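Local coordinates for protein purine nucleoside phosphorylase (Thermus thermophilus, PDB 1ODK) that probably splits purine nucleosides with phosphate into the free base and a ribose 1-phosphate, as a hexameric enzyme of the phosphorylase superfamily, at residues V17-D22 with S59-G64; V84-G89 with G197-V202; E102-Q107 with G151-E156; R135-R140 with E226-A231. All coordinates share one frame; numbering follows the deposited sequence.

Interaction 1: V17-D22 with S59-G64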
loop_
_atom_site.group_PDB
_atom_site.type_symbol
_atom_site.label_atom_id
_atom_site.label_comp_id
_atom_site.label_asym_id
_atom_site.label_seq_id
_atom_site.Cartn_x
_atom_site.Cartn_y
_atom_site.Cartn_z
ATOM N N VAL B 17 -19.187 -26.139 -17.128
ATOM C CA VAL B 17 -19.965 -25.799 -15.940
ATOM C C VAL B 17 -20.457 -24.355 -15.889
ATOM O O VAL B 17 -19.715 -23.437 -16.232
ATOM C CB VAL B 17 -19.105 -26.015 -14.666
ATOM C CG1 VAL B 17 -19.978 -25.960 -13.420
ATOM C CG2 VAL B 17 -18.339 -27.328 -14.764
ATOM N N LEU B 18 -21.704 -24.159 -15.461
ATOM C CA LEU B 18 -22.246 -22.811 -15.294
ATOM C C LEU B 18 -22.139 -22.539 -13.792
ATOM O O LEU B 18 -22.373 -23.437 -12.979
ATOM C CB LEU B 18 -23.714 -22.716 -15.725
ATOM C CG LEU B 18 -24.085 -22.922 -17.200
ATOM C CD1 LEU B 18 -25.443 -22.270 -17.457
ATOM C CD2 LEU B 18 -23.037 -22.319 -18.113
ATOM N N LEU B 19 -21.790 -21.305 -13.432
ATOM C CA LEU B 19 -21.621 -20.932 -12.034
ATOM C C LEU B 19 -22.554 -19.836 -11.524
ATOM O O LEU B 19 -22.166 -18.667 -11.461
ATOM C CB LEU B 19 -20.173 -20.479 -11.791
ATOM C CG LEU B 19 -19.053 -21.487 -12.067
ATOM C CD1 LEU B 19 -17.691 -20.817 -11.924
ATOM C CD2 LEU B 19 -19.174 -22.653 -11.103
ATOM N N PRO B 20 -23.801 -20.184 -11.171
ATOM C CA PRO B 20 -24.664 -19.113 -10.666
ATOM C C PRO B 20 -24.284 -18.902 -9.196
ATOM O O PRO B 20 -23.684 -19.783 -8.589
ATOM C CB PRO B 20 -26.068 -19.688 -10.834
ATOM C CG PRO B 20 -25.849 -21.173 -10.650
ATOM C CD PRO B 20 -24.560 -21.427 -11.403
ATOM N N GLY B 21 -24.604 -17.745 -8.627
ATOM C CA GLY B 21 -24.259 -17.524 -7.229
ATOM C C GLY B 21 -25.336 -18.054 -6.295
ATOM O O GLY B 21 -25.060 -18.560 -5.205
ATOM N N ASP B 22 -26.576 -17.953 -6.755
ATOM C CA ASP B 22 -27.760 -18.365 -6.001
ATOM C C ASP B 22 -28.150 -19.841 -6.224
ATOM O O ASP B 22 -28.398 -20.260 -7.353
ATOM C CB ASP B 22 -28.901 -17.428 -6.414
ATOM C CG ASP B 22 -30.223 -17.768 -5.765
ATOM O OD1 ASP B 22 -30.300 -18.720 -4.957
ATOM O OD2 ASP B 22 -31.200 -17.057 -6.075
ATOM N N SER B 59 -22.680 -29.076 -16.168
ATOM C CA SER B 59 -22.916 -29.000 -14.732
ATOM C C SER B 59 -23.296 -27.565 -14.379
ATOM O O SER B 59 -22.934 -26.628 -15.089
ATOM C CB SER B 59 -21.667 -29.410 -13.951
ATOM O OG SER B 59 -21.408 -30.799 -14.077
ATOM N N VAL B 60 -24.049 -27.408 -13.296
ATOM C CA VAL B 60 -24.486 -26.100 -12.821
ATOM C C VAL B 60 -24.142 -26.119 -11.337
ATOM O O VAL B 60 -24.765 -26.849 -10.564
ATOM C CB VAL B 60 -26.012 -25.920 -12.998
ATOM C CG1 VAL B 60 -26.428 -24.525 -12.555
ATOM C CG2 VAL B 60 -26.400 -26.161 -14.448
ATOM N N GLN B 61 -23.152 -25.320 -10.949
ATOM C CA GLN B 61 -22.682 -25.291 -9.568
ATOM C C GLN B 61 -22.814 -23.949 -8.853
ATOM O O GLN B 61 -22.299 -22.936 -9.313
ATOM C CB GLN B 61 -21.215 -25.737 -9.528
ATOM C CG GLN B 61 -20.555 -25.662 -8.147
ATOM C CD GLN B 61 -21.197 -26.601 -7.143
ATOM O OE1 GLN B 61 -21.274 -27.805 -7.372
ATOM N NE2 GLN B 61 -21.658 -26.053 -6.018
ATOM N N THR B 62 -23.492 -23.973 -7.712
ATOM C CA THR B 62 -23.695 -22.786 -6.885
ATOM C C THR B 62 -22.343 -22.329 -6.340
ATOM O O THR B 62 -21.559 -23.154 -5.873
ATOM C CB THR B 62 -24.607 -23.117 -5.687
ATOM O OG1 THR B 62 -25.875 -23.574 -6.166
ATOM C CG2 THR B 62 -24.794 -21.898 -4.796
ATOM N N THR B 63 -22.070 -21.026 -6.389
ATOM C CA THR B 63 -20.797 -20.505 -5.881
ATOM C C THR B 63 -20.934 -19.770 -4.544
ATOM O O THR B 63 -19.960 -19.626 -3.807
ATOM C CB THR B 63 -20.166 -19.483 -6.839
ATOM O OG1 THR B 63 -20.997 -18.319 -6.884
ATOM C CG2 THR B 63 -20.015 -20.058 -8.245
ATOM N N GLY B 64 -22.137 -19.301 -4.236
ATOM C CA GLY B 64 -22.323 -18.527 -3.021
ATOM C C GLY B 64 -21.979 -17.094 -3.412
ATOM O O GLY B 64 -21.721 -16.829 -4.588
HETATM O O HOH W 1 -21.142 -16.993 -9.511
#
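The strands within V17-D22 and S59-G64 lie side by side and parallel in the mixed sheet at the core of this phosphorylase-superfamily fold, V17 opposite S59 and L18 opposite V60. L18 serves both backbone bonds of the ladder: its N-H reaches S59 O (2.8 Å), and its own O takes Q61 N (2.9 Å) nearly along the C=O axis. V17 and L19 turn their backbone groups to the other neighbour, strand 84-93. Past the regular strands the pairing continues: P20 O receives T63 N, and G21 O receives G64 N in a longer, more bent bond (3.2 Å, 137° at the hydrogen). The apolar atoms interlock alongside: the side chains of L19 and T63 cross at about a right angle, L19 CB against T63 CG2, and P20 CD is set against V60 CG1.

Most buried polar side-chain atoms have identified partners. Q61, bent at chi2, returns its NE2 to T62 O with the acceptor in the amide plane, while Y40 OH meets its OE1. S59 OG pairs with T50, T62 OG1 with W47 O, and D22 OD1 caps the following helix at G24 N. T63 OG1 occupies the crowded position between backbone N and carbonyl carbon (chi1 67°), which lets it donate to G64 O (2.8 Å). A valine at T63 would lose that hydroxyl, which would probably loosen the turn at G64 and deprive the bound water of an acceptor. That water donates twice, to L19 O (2.8 Å) and to T63 OG1 (2.9 Å).

Interaction 2: V84-G89 with G197-V202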
loop_
_atom_site.group_PDB
_atom_site.type_symbol
_atom_site.label_atom_id
_atom_site.label_comp_id
_atom_site.label_asym_id
_atom_site.label_seq_id
_atom_site.Cartn_x
_atom_site.Cartn_y
_atom_site.Cartn_z
ATOM N N VAL B 84 -14.248 -25.813 -18.440
ATOM C CA VAL B 84 -14.857 -24.600 -18.972
ATOM C C VAL B 84 -15.877 -24.133 -17.937
ATOM O O VAL B 84 -16.875 -24.810 -17.692
ATOM C CB VAL B 84 -15.560 -24.878 -20.321
ATOM C CG1 VAL B 84 -16.198 -23.610 -20.850
ATOM C CG2 VAL B 84 -14.548 -25.423 -21.330
ATOM N N LEU B 85 -15.623 -22.980 -17.325
ATOM C CA LEU B 85 -16.519 -22.470 -16.294
ATOM C C LEU B 85 -17.025 -21.072 -16.599
ATOM O O LEU B 85 -16.240 -20.128 -16.724
ATOM C CB LEU B 85 -15.813 -22.472 -14.932
ATOM C CG LEU B 85 -15.199 -23.807 -14.497
ATOM C CD1 LEU B 85 -13.857 -23.988 -15.188
ATOM C CD2 LEU B 85 -15.002 -23.834 -12.989
ATOM N N VAL B 86 -18.342 -20.943 -16.706
ATOM C CA VAL B 86 -18.946 -19.657 -17.012
ATOM C C VAL B 86 -19.847 -19.154 -15.895
ATOM O O VAL B 86 -20.871 -19.765 -15.574
ATOM C CB VAL B 86 -19.760 -19.725 -18.333
ATOM C CG1 VAL B 86 -20.463 -18.393 -18.600
ATOM C CG2 VAL B 86 -18.827 -20.071 -19.492
ATOM N N ARG B 87 -19.449 -18.042 -15.289
ATOM C CA ARG B 87 -20.254 -17.447 -14.238
ATOM C C ARG B 87 -21.479 -16.795 -14.862
ATOM O O ARG B 87 -21.390 -16.136 -15.897
ATOM C CB ARG B 87 -19.459 -16.382 -13.465
ATOM C CG ARG B 87 -20.339 -15.470 -12.594
ATOM C CD ARG B 87 -19.517 -14.595 -11.651
ATOM N NE ARG B 87 -20.244 -13.394 -11.229
ATOM C CZ ARG B 87 -21.360 -13.396 -10.506
ATOM N NH1 ARG B 87 -21.897 -14.543 -10.102
ATOM N NH2 ARG B 87 -21.946 -12.245 -10.198
ATOM N N VAL B 88 -22.631 -17.017 -14.243
ATOM C CA VAL B 88 -23.871 -16.402 -14.687
ATOM C C VAL B 88 -24.446 -15.801 -13.418
ATOM O O VAL B 88 -24.706 -16.509 -12.445
ATOM C CB VAL B 88 -24.869 -17.424 -15.292
ATOM C CG1 VAL B 88 -24.363 -17.898 -16.647
ATOM C CG2 VAL B 88 -25.067 -18.608 -14.347
ATOM N N GLY B 89 -24.612 -14.487 -13.408
ATOM C CA GLY B 89 -25.138 -13.862 -12.213
ATOM C C GLY B 89 -25.750 -12.508 -12.466
ATOM O O GLY B 89 -26.021 -12.136 -13.610
ATOM N N GLY B 197 -15.238 -17.550 -18.025
ATOM C CA GLY B 197 -15.952 -16.451 -18.634
ATOM C C GLY B 197 -17.057 -16.025 -17.695
ATOM O O GLY B 197 -17.356 -16.717 -16.717
ATOM N N ALA B 198 -17.662 -14.880 -17.978
ATOM C CA ALA B 198 -18.744 -14.387 -17.149
ATOM C C ALA B 198 -19.708 -13.518 -17.933
ATOM O O ALA B 198 -19.304 -12.660 -18.718
ATOM C CB ALA B 198 -18.181 -13.594 -15.958
ATOM N N ILE B 199 -20.995 -13.769 -17.732
ATOM C CA ILE B 199 -22.026 -12.968 -18.358
ATOM C C ILE B 199 -22.960 -12.611 -17.207
ATOM O O ILE B 199 -23.243 -13.447 -16.344
ATOM C CB ILE B 199 -22.765 -13.735 -19.470
ATOM C CG1 ILE B 199 -23.845 -12.834 -20.074
ATOM C CG2 ILE B 199 -23.338 -15.037 -18.930
ATOM C CD1 ILE B 199 -24.481 -13.401 -21.325
ATOM N N LEU B 200 -23.407 -11.364 -17.169
ATOM C CA LEU B 200 -24.270 -10.921 -16.086
ATOM C C LEU B 200 -25.533 -10.246 -16.584
ATOM O O LEU B 200 -25.582 -9.732 -17.696
ATOM C CB LEU B 200 -23.523 -9.925 -15.191
ATOM C CG LEU B 200 -22.168 -10.342 -14.613
ATOM C CD1 LEU B 200 -21.512 -9.145 -13.948
ATOM C CD2 LEU B 200 -22.358 -11.484 -13.610
ATOM N N ALA B 201 -26.548 -10.249 -15.733
ATOM C CA ALA B 201 -27.809 -9.590 -16.032
ATOM C C ALA B 201 -27.920 -8.467 -15.002
ATOM O O ALA B 201 -27.783 -8.709 -13.805
ATOM C CB ALA B 201 -28.969 -10.568 -15.874
ATOM N N VAL B 202 -28.139 -7.239 -15.465
ATOM C CA VAL B 202 -28.276 -6.108 -14.555
ATOM C C VAL B 202 -29.565 -6.271 -13.746
ATOM O O VAL B 202 -30.652 -6.377 -14.311
ATOM C CB VAL B 202 -28.328 -4.771 -15.328
ATOM C CG1 VAL B 202 -28.530 -3.614 -14.359
ATOM C CG2 VAL B 202 -27.048 -4.581 -16.115
#
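With CG anti to its backbone N (chi1 165°) and the chain extended as far as NE, R87 runs out from the sheet until a turn at chi4 (64°) sets its guanidinium beside L200. L200, its CG beside its own backbone N, brings CD2 over one face of that group, 3.5 Å from R87 NH2. The guanidinium forms salt bridges with E179 at NE and with E181 at NH2, so the buried charge is probably balanced by two carboxylates. G89 leaves space for the arginine: a CB there would collide with R87 NH1. On the other face of the sheet V88 CG1 meets I199 CG2 at 3.8 Å.

The backbones run parallel. R87 N donates to G197 O (2.9 Å) from above the carbonyl plane, R87 O accepts I199 N nearly along its C=O axis, and G89 O accepts A201 N (2.9 Å). The bonds from G197 N to L85 O and from G89 N to I199 O are weak. Such parallel pairing deep in the chain is that of the central sheet of the phosphorylase fold, and a buried arginine held by glutamates here is consistent with the active-site region of hexameric nucleoside phosphorylases.

Interaction 3: E102-Q107 with G151-E156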
loop_
_atom_site.group_PDB
_atom_site.type_symbol
_atom_site.label_atom_id
_atom_site.label_comp_id
_atom_site.label_asym_id
_atom_site.label_seq_id
_atom_site.Cartn_x
_atom_site.Cartn_y
_atom_site.Cartn_z
ATOM N N GLU B 102 -30.654 -5.948 -18.832
ATOM C CA GLU B 102 -29.655 -5.911 -19.891
ATOM C C GLU B 102 -28.520 -6.868 -19.518
ATOM O O GLU B 102 -28.257 -7.102 -18.338
ATOM C CB GLU B 102 -29.117 -4.487 -20.054
ATOM C CG GLU B 102 -28.561 -4.194 -21.440
ATOM C CD GLU B 102 -28.154 -2.741 -21.608
ATOM O OE1 GLU B 102 -28.756 -1.873 -20.935
ATOM O OE2 GLU B 102 -27.245 -2.466 -22.422
ATOM N N LEU B 103 -27.852 -7.428 -20.516
ATOM C CA LEU B 103 -26.766 -8.358 -20.249
ATOM C C LEU B 103 -25.407 -7.697 -20.410
ATOM O O LEU B 103 -25.252 -6.728 -21.157
ATOM C CB LEU B 103 -26.852 -9.561 -21.192
ATOM C CG LEU B 103 -28.174 -10.336 -21.210
ATOM C CD1 LEU B 103 -28.034 -11.532 -22.133
ATOM C CD2 LEU B 103 -28.548 -10.787 -19.794
ATOM N N ILE B 104 -24.423 -8.224 -19.695
ATOM C CA ILE B 104 -23.063 -7.716 -19.783
ATOM C C ILE B 104 -22.114 -8.888 -19.959
ATOM O O ILE B 104 -22.092 -9.804 -19.129
ATOM C CB ILE B 104 -22.636 -6.966 -18.502
ATOM C CG1 ILE B 104 -23.474 -5.701 -18.313
ATOM C CG2 ILE B 104 -21.155 -6.611 -18.588
ATOM C CD1 ILE B 104 -23.222 -4.997 -16.974
ATOM N N VAL B 105 -21.360 -8.889 -21.055
ATOM C CA VAL B 105 -20.371 -9.940 -21.269
ATOM C C VAL B 105 -19.101 -9.328 -20.699
ATOM O O VAL B 105 -18.579 -8.351 -21.243
ATOM C CB VAL B 105 -20.149 -10.253 -22.757
ATOM C CG1 VAL B 105 -19.033 -11.289 -22.897
ATOM C CG2 VAL B 105 -21.438 -10.788 -23.372
ATOM N N ALA B 106 -18.615 -9.899 -19.603
ATOM C CA ALA B 106 -17.439 -9.370 -18.924
ATOM C C ALA B 106 -16.129 -9.517 -19.678
ATOM O O ALA B 106 -15.590 -10.615 -19.804
ATOM C CB ALA B 106 -17.316 -9.999 -17.533
ATOM N N GLN B 107 -15.609 -8.394 -20.161
ATOM C CA GLN B 107 -14.345 -8.394 -20.888
ATOM C C GLN B 107 -13.198 -8.480 -19.886
ATOM O O GLN B 107 -12.104 -8.961 -20.199
ATOM C CB GLN B 107 -14.225 -7.115 -21.725
ATOM C CG GLN B 107 -12.828 -6.861 -22.268
ATOM C CD GLN B 107 -12.735 -5.570 -23.061
ATOM O OE1 GLN B 107 -13.413 -4.588 -22.751
ATOM N NE2 GLN B 107 -11.885 -5.562 -24.087
ATOM N N GLY B 151 -17.815 -5.254 -21.759
ATOM C CA GLY B 151 -16.839 -4.417 -21.093
ATOM C C GLY B 151 -16.469 -4.838 -19.689
ATOM O O GLY B 151 -16.624 -5.997 -19.297
ATOM N N LEU B 152 -15.983 -3.870 -18.925
ATOM C CA LEU B 152 -15.541 -4.115 -17.561
ATOM C C LEU B 152 -16.611 -4.134 -16.493
ATOM O O LEU B 152 -17.603 -3.405 -16.560
ATOM C CB LEU B 152 -14.520 -3.055 -17.141
ATOM C CG LEU B 152 -13.149 -3.010 -17.803
ATOM C CD1 LEU B 152 -12.402 -1.778 -17.292
ATOM C CD2 LEU B 152 -12.380 -4.293 -17.492
ATOM N N VAL B 153 -16.382 -4.980 -15.495
ATOM C CA VAL B 153 -17.238 -5.038 -14.325
ATOM C C VAL B 153 -16.208 -4.868 -13.217
ATOM O O VAL B 153 -15.004 -4.918 -13.473
ATOM C CB VAL B 153 -17.973 -6.408 -14.146
ATOM C CG1 VAL B 153 -18.963 -6.623 -15.282
ATOM C CG2 VAL B 153 -16.967 -7.555 -14.063
ATOM N N ALA B 154 -16.668 -4.632 -12.000
ATOM C CA ALA B 154 -15.758 -4.505 -10.874
ATOM C C ALA B 154 -16.225 -5.532 -9.855
ATOM O O ALA B 154 -17.409 -5.573 -9.519
ATOM C CB ALA B 154 -15.828 -3.090 -10.278
ATOM N N SER B 155 -15.305 -6.377 -9.397
ATOM C CA SER B 155 -15.619 -7.391 -8.395
ATOM C C SER B 155 -15.237 -6.808 -7.032
ATOM O O SER B 155 -14.059 -6.553 -6.762
ATOM C CB SER B 155 -14.818 -8.674 -8.657
ATOM O OG SER B 155 -15.087 -9.206 -9.945
ATOM N N GLU B 156 -16.230 -6.599 -6.174
ATOM C CA GLU B 156 -15.980 -6.021 -4.856
ATOM C C GLU B 156 -16.303 -6.983 -3.719
ATOM O O GLU B 156 -16.949 -8.013 -3.928
ATOM C CB GLU B 156 -16.815 -4.755 -4.691
ATOM C CG GLU B 156 -18.297 -5.020 -4.801
ATOM C CD GLU B 156 -19.127 -3.790 -4.545
ATOM O OE1 GLU B 156 -20.360 -3.869 -4.707
ATOM O OE2 GLU B 156 -18.544 -2.749 -4.176
#
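The flat groups that matter here are two backbone carbonyls and one carboxamide. The carbonyl of G151 is approached from above its plane: Q107 N lies 40° out of it, yet the bond is short (2.7 Å to G151 O) and fairly straight. The carbonyl of V105, by contrast, receives G151 N within its plane, at 3.2 Å. G151 is thus gripped through both its N-H and its C=O, by the residues before and after A106, which gives a single parallel bridge between A106 and G151. The carboxamide of Q107 stands at the end of an extended chain, with OE1 3.8 Å from G151 CA. Its polar atoms are engaged by the third subunit, NE2 with P129 O and OE1 with R190 NH2 of that subunit, so the bridge lies right behind a subunit interface.

The apolar side chains meet beside the bridge. I104 and V153 slide past each other in opposite directions, I104 CG2 touching V153 CG1 at 4.0 Å, and A106 CB comes to 4.3 Å from V153 CG2. V153 CG2 sits in the crowded position between backbone N and carbonyl carbon, while CG1 lies beside the N. V153 also packs on L200 and A109, and I104 on V202 and A177.

Both segments turn a corner here, at Q107 and at G151, so that strand 103-106 hands over to 108-112 just where 148-150 hands over to 152-156. Paired strands bending together in this way are characteristic of a strongly curled sheet, consistent with the distorted barrel of the nucleoside phosphorylase fold.

Interaction 4: R135-R140 with E226-A231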
loop_
_atom_site.group_PDB
_atom_site.type_symbol
_atom_site.label_atom_id
_atom_site.label_comp_id
_atom_site.label_asym_id
_atom_site.label_seq_id
_atom_site.Cartn_x
_atom_site.Cartn_y
_atom_site.Cartn_z
ATOM N N ARG B 135 -15.065 -14.721 -26.432
ATOM C CA ARG B 135 -15.494 -14.587 -27.819
ATOM C C ARG B 135 -16.825 -15.301 -28.074
ATOM O O ARG B 135 -17.710 -14.763 -28.734
ATOM C CB ARG B 135 -14.417 -15.165 -28.733
ATOM C CG ARG B 135 -14.617 -14.892 -30.206
ATOM C CD ARG B 135 -13.537 -15.600 -30.999
ATOM N NE ARG B 135 -13.187 -14.875 -32.210
ATOM C CZ ARG B 135 -12.226 -15.248 -33.047
ATOM N NH1 ARG B 135 -11.522 -16.348 -32.805
ATOM N NH2 ARG B 135 -11.961 -14.513 -34.115
ATOM N N ALA B 136 -16.953 -16.515 -27.548
ATOM C CA ALA B 136 -18.169 -17.306 -27.718
ATOM C C ALA B 136 -19.374 -16.665 -27.037
ATOM O O ALA B 136 -20.474 -16.671 -27.587
ATOM C CB ALA B 136 -17.952 -18.722 -27.185
ATOM N N LEU B 137 -19.174 -16.123 -25.837
ATOM C CA LEU B 137 -20.268 -15.473 -25.118
ATOM C C LEU B 137 -20.743 -14.242 -25.891
ATOM O O LEU B 137 -21.945 -13.996 -26.016
ATOM C CB LEU B 137 -19.816 -15.061 -23.711
ATOM C CG LEU B 137 -19.609 -16.185 -22.686
ATOM C CD1 LEU B 137 -18.911 -15.641 -21.433
ATOM C CD2 LEU B 137 -20.967 -16.797 -22.330
ATOM N N TRP B 138 -19.792 -13.475 -26.415
ATOM C CA TRP B 138 -20.114 -12.275 -27.183
ATOM C C TRP B 138 -20.878 -12.668 -28.452
ATOM O O TRP B 138 -21.924 -12.094 -28.768
ATOM C CB TRP B 138 -18.818 -11.546 -27.557
ATOM C CG TRP B 138 -19.002 -10.154 -28.089
ATOM C CD1 TRP B 138 -20.171 -9.562 -28.481
ATOM C CD2 TRP B 138 -17.967 -9.189 -28.322
ATOM N NE1 TRP B 138 -19.925 -8.289 -28.943
ATOM C CE2 TRP B 138 -18.581 -8.036 -28.858
ATOM C CE3 TRP B 138 -16.576 -9.191 -28.130
ATOM C CZ2 TRP B 138 -17.854 -6.888 -29.207
ATOM C CZ3 TRP B 138 -15.849 -8.048 -28.479
ATOM C CH2 TRP B 138 -16.492 -6.914 -29.011
ATOM N N ARG B 139 -20.352 -13.653 -29.172
ATOM C CA ARG B 139 -20.986 -14.122 -30.403
ATOM C C ARG B 139 -22.403 -14.643 -30.187
ATOM O O ARG B 139 -23.302 -14.372 -30.992
ATOM C CB ARG B 139 -20.138 -15.220 -31.048
ATOM C CG ARG B 139 -18.932 -14.685 -31.788
ATOM C CD ARG B 139 -18.043 -15.802 -32.292
ATOM N NE ARG B 139 -16.927 -15.284 -33.078
ATOM C CZ ARG B 139 -15.918 -16.027 -33.518
ATOM N NH1 ARG B 139 -15.883 -17.325 -33.246
ATOM N NH2 ARG B 139 -14.947 -15.473 -34.234
ATOM N N ARG B 140 -22.607 -15.397 -29.115
ATOM C CA ARG B 140 -23.935 -15.931 -28.834
ATOM C C ARG B 140 -24.899 -14.818 -28.427
ATOM O O ARG B 140 -26.073 -14.841 -28.797
ATOM C CB ARG B 140 -23.864 -17.000 -27.738
ATOM C CG ARG B 140 -23.156 -18.294 -28.144
ATOM C CD ARG B 140 -23.765 -18.897 -29.412
ATOM N NE ARG B 140 -23.025 -18.504 -30.610
ATOM C CZ ARG B 140 -23.549 -18.427 -31.832
ATOM N NH1 ARG B 140 -24.831 -18.711 -32.031
ATOM N NH2 ARG B 140 -22.786 -18.065 -32.859
ATOM N N GLU B 226 -29.270 -18.871 -21.332
ATOM C CA GLU B 226 -29.347 -19.401 -22.689
ATOM C C GLU B 226 -28.056 -19.056 -23.435
ATOM O O GLU B 226 -27.494 -19.891 -24.151
ATOM C CB GLU B 226 -30.544 -18.801 -23.428
ATOM C CG GLU B 226 -30.719 -19.328 -24.846
ATOM C CD GLU B 226 -31.899 -18.699 -25.567
ATOM O OE1 GLU B 226 -32.210 -19.146 -26.692
ATOM O OE2 GLU B 226 -32.512 -17.761 -25.015
ATOM N N VAL B 227 -27.587 -17.821 -23.273
ATOM C CA VAL B 227 -26.354 -17.403 -23.936
ATOM C C VAL B 227 -25.182 -18.240 -23.437
ATOM O O VAL B 227 -24.381 -18.740 -24.228
ATOM C CB VAL B 227 -26.049 -15.906 -23.680
ATOM C CG1 VAL B 227 -24.644 -15.570 -24.156
ATOM C CG2 VAL B 227 -27.061 -15.036 -24.421
ATOM N N ALA B 228 -25.091 -18.404 -22.121
ATOM C CA ALA B 228 -24.002 -19.173 -21.529
ATOM C C ALA B 228 -23.999 -20.638 -21.969
ATOM O O ALA B 228 -22.950 -21.185 -22.298
ATOM C CB ALA B 228 -24.063 -19.080 -20.004
ATOM N N LEU B 229 -25.167 -21.273 -21.972
ATOM C CA LEU B 229 -25.258 -22.678 -22.371
ATOM C C LEU B 229 -24.809 -22.842 -23.817
ATOM O O LEU B 229 -24.021 -23.733 -24.139
ATOM C CB LEU B 229 -26.696 -23.190 -22.196
ATOM C CG LEU B 229 -27.127 -23.409 -20.739
ATOM C CD1 LEU B 229 -28.628 -23.601 -20.659
ATOM C CD2 LEU B 229 -26.400 -24.618 -20.167
ATOM N N GLU B 230 -25.312 -21.972 -24.684
ATOM C CA GLU B 230 -24.946 -22.009 -26.093
ATOM C C GLU B 230 -23.446 -21.787 -26.266
ATOM O O GLU B 230 -22.796 -22.436 -27.090
ATOM C CB GLU B 230 -25.722 -20.937 -26.857
ATOM C CG GLU B 230 -27.196 -21.251 -26.997
ATOM C CD GLU B 230 -27.429 -22.511 -27.808
ATOM O OE1 GLU B 230 -28.063 -23.453 -27.292
ATOM O OE2 GLU B 230 -26.968 -22.558 -28.967
ATOM N N ALA B 231 -22.899 -20.874 -25.472
ATOM C CA ALA B 231 -21.480 -20.549 -25.534
ATOM C C ALA B 231 -20.550 -21.690 -25.119
ATOM O O ALA B 231 -19.553 -21.955 -25.796
ATOM C CB ALA B 231 -21.196 -19.307 -24.675
HETATM O O HOH W 2 -26.365 -20.204 -30.562
#
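The helical segments R135-R140 and E226-A231 cross at 126° between their N-to-C directions, their axes approaching to 8.6 Å, close enough for small residues to meet at the crossing. A231 meets three side chains of the first helix, those of A136, L137 and R140. L137, with CG beside its backbone N, presses CD2 against A231 CB at 3.4 Å, tighter than a usual carbon-carbon contact, and the same methyl also reaches A228 CA. A136 CB faces A231 CB at 4.1 Å. One turn along, V227, its CG1 anti to the backbone N, lays that methyl against L137 O (3.6 Å) and R140 CB.

R140 closes the partly exposed side. Bent at chi2 and chi3, its chain drapes over the second helix, CG above A231 N and CD against E230 CB (3.8 Å). Its guanidinium does not touch the E230 carboxylate; a water joins them instead, accepting from R140 NH1 (2.6 Å) and donating to E230 OE2 (2.9 Å). R140 NE has a salt bridge of its own with E234, and E230 OE1 is held by K54 and Y53.

W138, which points away from this contact, and R135, which takes no part in it, form reciprocal cation-pi pairs with R135 and W138 of the third subunit. On the inner side L137 and A228 rest on V86. Helices 131-144 and 214-233 thus form an oblique pair packed on one side of the central sheet, as in the alpha/beta sandwich of nucleoside phosphorylases.

In the fold
From the N terminus, interaction 1 closes first, joining strand 16-20 to 56-61 before any other contact opens. Strand 84-93 then lies on the other side of 16-20, so interactions 1 and 2 are neighbours in one sheet. Interaction 2 waits more than a hundred residues for strand 195-205, and within that span interaction 3 opens and closes; L200 and V202 also bond to I104 and E102, extending the sheet to strand 103-106. Interaction 4 crosses both, since helix 131-144 lies within their loops and helix 214-233 follows them. Through L18, V88, I199 and V105 its helices rest against all three strand contacts, and interactions 3 and 4 both touch the third subunit.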